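Local coordinates for protein F-112 (Sulfolobus virus-like particle ssv1, PDB 2VQC) that probably binds DNA through a winged-helix fold and is essential for the function of the virus, at residues N48-L53 and R71-K76. Numbering follows the deposited sequence.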
ATOM      1  N   ASN A  48       0.805  -1.545   9.505  1.00 23.01           N
ATOM      2  CA  ASN A  48       1.320  -2.908   9.309  1.00 23.02           C
ATOM      3  C   ASN A  48       1.103  -3.360   7.872  1.00 22.89           C
ATOM      4  O   ASN A  48       1.973  -3.988   7.273  1.00 22.73           O
ATOM      5  CB  ASN A  48       0.657  -3.910  10.264  1.00 22.90           C
ATOM      6  CG  ASN A  48       1.032  -3.681  11.715  1.00 23.36           C
ATOM      7  OD1 ASN A  48       2.145  -3.262  12.030  1.00 23.24           O
ATOM      8  ND2 ASN A  48       0.098  -3.974  12.615  1.00 24.16           N
ATOM      9  N   ILE A  49      -0.065  -3.032   7.328  1.00 23.10           N
ATOM     10  CA  ILE A  49      -0.399  -3.367   5.943  1.00 23.14           C
ATOM     11  C   ILE A  49       0.470  -2.556   4.983  1.00 23.23           C
ATOM     12  O   ILE A  49       1.003  -3.102   4.016  1.00 23.50           O
ATOM     13  CB  ILE A  49      -1.903  -3.139   5.641  1.00 23.09           C
ATOM     14  CG1 ILE A  49      -2.763  -4.108   6.462  1.00 23.15           C
ATOM     15  CG2 ILE A  49      -2.190  -3.314   4.147  1.00 23.15           C
ATOM     16  CD1 ILE A  49      -4.258  -3.787   6.458  1.00 22.92           C
ATOM     17  N   GLN A  50       0.617  -1.263   5.261  1.00 23.40           N
ATOM     18  CA  GLN A  50       1.477  -0.397   4.457  1.00 23.64           C
ATOM     19  C   GLN A  50       2.910  -0.921   4.396  1.00 23.87           C
ATOM     20  O   GLN A  50       3.557  -0.865   3.351  1.00 24.01           O
ATOM     21  CB  GLN A  50       1.484   1.026   5.014  1.00 23.55           C
ATOM     22  CG  GLN A  50       2.441   1.951   4.290  1.00 23.72           C
ATOM     23  CD  GLN A  50       2.222   3.403   4.630  1.00 24.11           C
ATOM     24  OE1 GLN A  50       1.274   4.025   4.150  1.00 26.09           O
ATOM     25  NE2 GLN A  50       3.104   3.959   5.455  1.00 23.92           N
ATOM     26  N   ARG A  51       3.409  -1.417   5.522  1.00 23.97           N
ATOM     27  CA  ARG A  51       4.745  -1.998   5.564  1.00 24.20           C
ATOM     28  C   ARG A  51       4.854  -3.230   4.652  1.00 24.09           C
ATOM     29  O   ARG A  51       5.853  -3.397   3.949  1.00 23.69           O
ATOM     30  CB  ARG A  51       5.128  -2.347   7.001  1.00 24.18           C
ATOM     31  CG  ARG A  51       6.580  -2.700   7.160  1.00 24.75           C
ATOM     32  CD  ARG A  51       7.044  -2.535   8.594  1.00 25.14           C
ATOM     33  NE  ARG A  51       6.419  -3.490   9.512  1.00 26.08           N
ATOM     34  CZ  ARG A  51       5.609  -3.182  10.531  1.00 26.51           C
ATOM     35  NH1 ARG A  51       5.275  -1.920  10.807  1.00 26.62           N
ATOM     36  NH2 ARG A  51       5.125  -4.158  11.294  1.00 26.25           N
ATOM     37  N   ALA A  52       3.821  -4.075   4.654  1.00 24.11           N
ATOM     38  CA  ALA A  52       3.794  -5.256   3.781  1.00 24.11           C
ATOM     39  C   ALA A  52       3.596  -4.863   2.309  1.00 24.14           C
ATOM     40  O   ALA A  52       4.155  -5.496   1.410  1.00 24.46           O
ATOM     41  CB  ALA A  52       2.717  -6.233   4.230  1.00 23.95           C
ATOM     42  N   LEU A  53       2.810  -3.816   2.070  1.00 24.12           N
ATOM     43  CA  LEU A  53       2.607  -3.287   0.715  1.00 24.13           C
ATOM     44  C   LEU A  53       3.919  -2.771   0.127  1.00 24.11           C
ATOM     45  O   LEU A  53       4.204  -2.993  -1.047  1.00 24.02           O
ATOM     46  CB  LEU A  53       1.563  -2.165   0.732  1.00 24.15           C
ATOM     47  CG  LEU A  53       1.155  -1.525  -0.600  1.00 24.01           C
ATOM     48  CD1 LEU A  53       0.755  -2.561  -1.659  1.00 23.75           C
ATOM     49  CD2 LEU A  53       0.014  -0.554  -0.355  1.00 23.85           C
ATOM     50  N   ARG A  71       6.096  14.731   3.303  1.00 32.58           N
ATOM     51  CA  ARG A  71       4.658  14.805   3.561  1.00 32.67           C
ATOM     52  C   ARG A  71       4.105  13.434   3.961  1.00 32.77           C
ATOM     53  O   ARG A  71       3.510  13.300   5.029  1.00 32.76           O
ATOM     54  CB  ARG A  71       3.883  15.407   2.372  1.00 32.65           C
ATOM     55  CG  ARG A  71       4.102  14.747   1.009  1.00 32.66           C
ATOM     56  CD  ARG A  71       3.155  15.301  -0.044  1.00 32.70           C
ATOM     57  NE  ARG A  71       1.761  14.945   0.227  1.00 32.76           N
ATOM     58  CZ  ARG A  71       0.739  15.185  -0.594  1.00 32.80           C
ATOM     59  NH1 ARG A  71       0.928  15.785  -1.767  1.00 32.86           N
ATOM     60  NH2 ARG A  71      -0.488  14.817  -0.241  1.00 32.84           N
ATOM     61  N   LYS A  72       4.340  12.418   3.131  1.00 32.91           N
ATOM     62  CA  LYS A  72       3.799  11.077   3.366  1.00 33.04           C
ATOM     63  C   LYS A  72       4.255  10.067   2.311  1.00 33.15           C
ATOM     64  O   LYS A  72       4.567  10.431   1.175  1.00 32.94           O
ATOM     65  CB  LYS A  72       2.265  11.107   3.396  1.00 33.03           C
ATOM     66  CG  LYS A  72       1.623  11.516   2.079  1.00 32.99           C
ATOM     67  CD  LYS A  72       0.294  12.221   2.284  1.00 32.95           C
ATOM     68  CE  LYS A  72      -0.695  11.387   3.076  1.00 32.73           C
ATOM     69  NZ  LYS A  72      -2.014  12.062   3.107  1.00 32.78           N
ATOM     70  N   THR A  73       4.275   8.794   2.706  1.00 33.42           N
ATOM     71  CA  THR A  73       4.539   7.686   1.790  1.00 33.68           C
ATOM     72  C   THR A  73       3.389   7.537   0.798  1.00 33.82           C
ATOM     73  O   THR A  73       2.218   7.476   1.190  1.00 33.71           O
ATOM     74  CB  THR A  73       4.709   6.350   2.550  1.00 33.66           C
ATOM     75  OG1 THR A  73       5.750   6.478   3.529  1.00 33.95           O
ATOM     76  CG2 THR A  73       5.046   5.210   1.590  1.00 33.56           C
ATOM     77  N   THR A  74       3.732   7.482  -0.485  1.00 34.23           N
ATOM     78  CA  THR A  74       2.746   7.350  -1.550  1.00 34.56           C
ATOM     79  C   THR A  74       3.204   6.284  -2.536  1.00 34.90           C
ATOM     80  O   THR A  74       4.314   6.350  -3.057  1.00 35.30           O
ATOM     81  CB  THR A  74       2.549   8.684  -2.307  1.00 34.58           C
ATOM     82  OG1 THR A  74       2.331   9.749  -1.370  1.00 34.51           O
ATOM     83  CG2 THR A  74       1.363   8.598  -3.267  1.00 34.52           C
ATOM     84  N   PHE A  75       2.345   5.303  -2.784  1.00 35.34           N
ATOM     85  CA  PHE A  75       2.617   4.258  -3.757  1.00 35.36           C
ATOM     86  C   PHE A  75       2.072   4.705  -5.103  1.00 35.91           C
ATOM     87  O   PHE A  75       0.947   5.191  -5.190  1.00 35.77           O
ATOM     88  CB  PHE A  75       1.970   2.946  -3.316  1.00 35.41           C
ATOM     89  CG  PHE A  75       2.432   2.481  -1.969  1.00 35.33           C
ATOM     90  CD1 PHE A  75       3.543   1.666  -1.849  1.00 35.19           C
ATOM     91  CD2 PHE A  75       1.777   2.895  -0.813  1.00 35.58           C
ATOM     92  CE1 PHE A  75       3.987   1.247  -0.596  1.00 35.34           C
ATOM     93  CE2 PHE A  75       2.214   2.482   0.442  1.00 35.54           C
ATOM     94  CZ  PHE A  75       3.323   1.656   0.548  1.00 35.35           C
ATOM     95  N   LYS A  76       2.879   4.551  -6.147  1.00 36.68           N
ATOM     96  CA  LYS A  76       2.480   4.938  -7.493  1.00 37.22           C
ATOM     97  C   LYS A  76       2.647   3.775  -8.462  1.00 37.71           C
ATOM     98  O   LYS A  76       3.684   3.112  -8.480  1.00 37.91           O
ATOM     99  CB  LYS A  76       3.300   6.137  -7.970  1.00 37.23           C
ATOM    100  CG  LYS A  76       2.899   6.640  -9.351  1.00 37.22           C
ATOM    101  CD  LYS A  76       3.446   8.028  -9.628  1.00 37.38           C
ATOM    102  CE  LYS A  76       2.885   8.593 -10.922  1.00 37.57           C
ATOM    103  NZ  LYS A  76       3.219  10.040 -11.090  1.00 37.65           N
TER
HETATM  104  O   HOH W   1       0.892   6.807   3.315  1.00 33.00           O
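Gln-50 and Leu-53 reach the hairpin strand from helix 43-59 with CG trans to the backbone N, and Phe-75 reaches back with its ring carbon CG trans to its own carbonyl carbon (chi1 -58°). The Phe-75 side chain leaves the strand toward the helix, and its ring lies against the turn from Gln-50 to Leu-53. Leu-53 places CD2 over one ring face, displaced toward the rim, and this methyl makes a CH-pi contact 3.9 Å from the centroid of the Phe-75 ring. Leu-53 CG lies 4.0 Å from Phe-75 CZ, so both the branch point and one methyl touch the ring.

Gln-50 meets the same ring differently: its CG touches the rim, level with the ring plane, 3.9 Å from Phe-75 CZ. Its carboxamide, turned 60° from the ring plane, lies beyond the ring, beside Thr-73. There NE2 comes only to 4.1 Å from Thr-73 CB, a van der Waals approach, whereas OE1 accepts a hydrogen bond from a water 2.9 Å from Gln-50 OE1. That water donates also to the backbone, at 2.6 Å from Thr-73 O, and joins helix to strand where no direct hydrogen bond does.

Beyond the two segments, Phe-75 packs on Leu-24 of helix 13-27 and Val-66 of the partner strand, while Gln-50 rests on Leu-32 and Ile-35 of helix 32-39. The contact thus joins helix 43-59, by fold topology the probable recognition helix, to the wing formed by strands 64-68 and 73-77. Its chemistry is graded: a buried apolar Leu-Phe pair at one end gives way, across the aliphatic part of Gln-50, to a partly exposed polar end where a bridging water satisfies a side-chain and a backbone oxygen together.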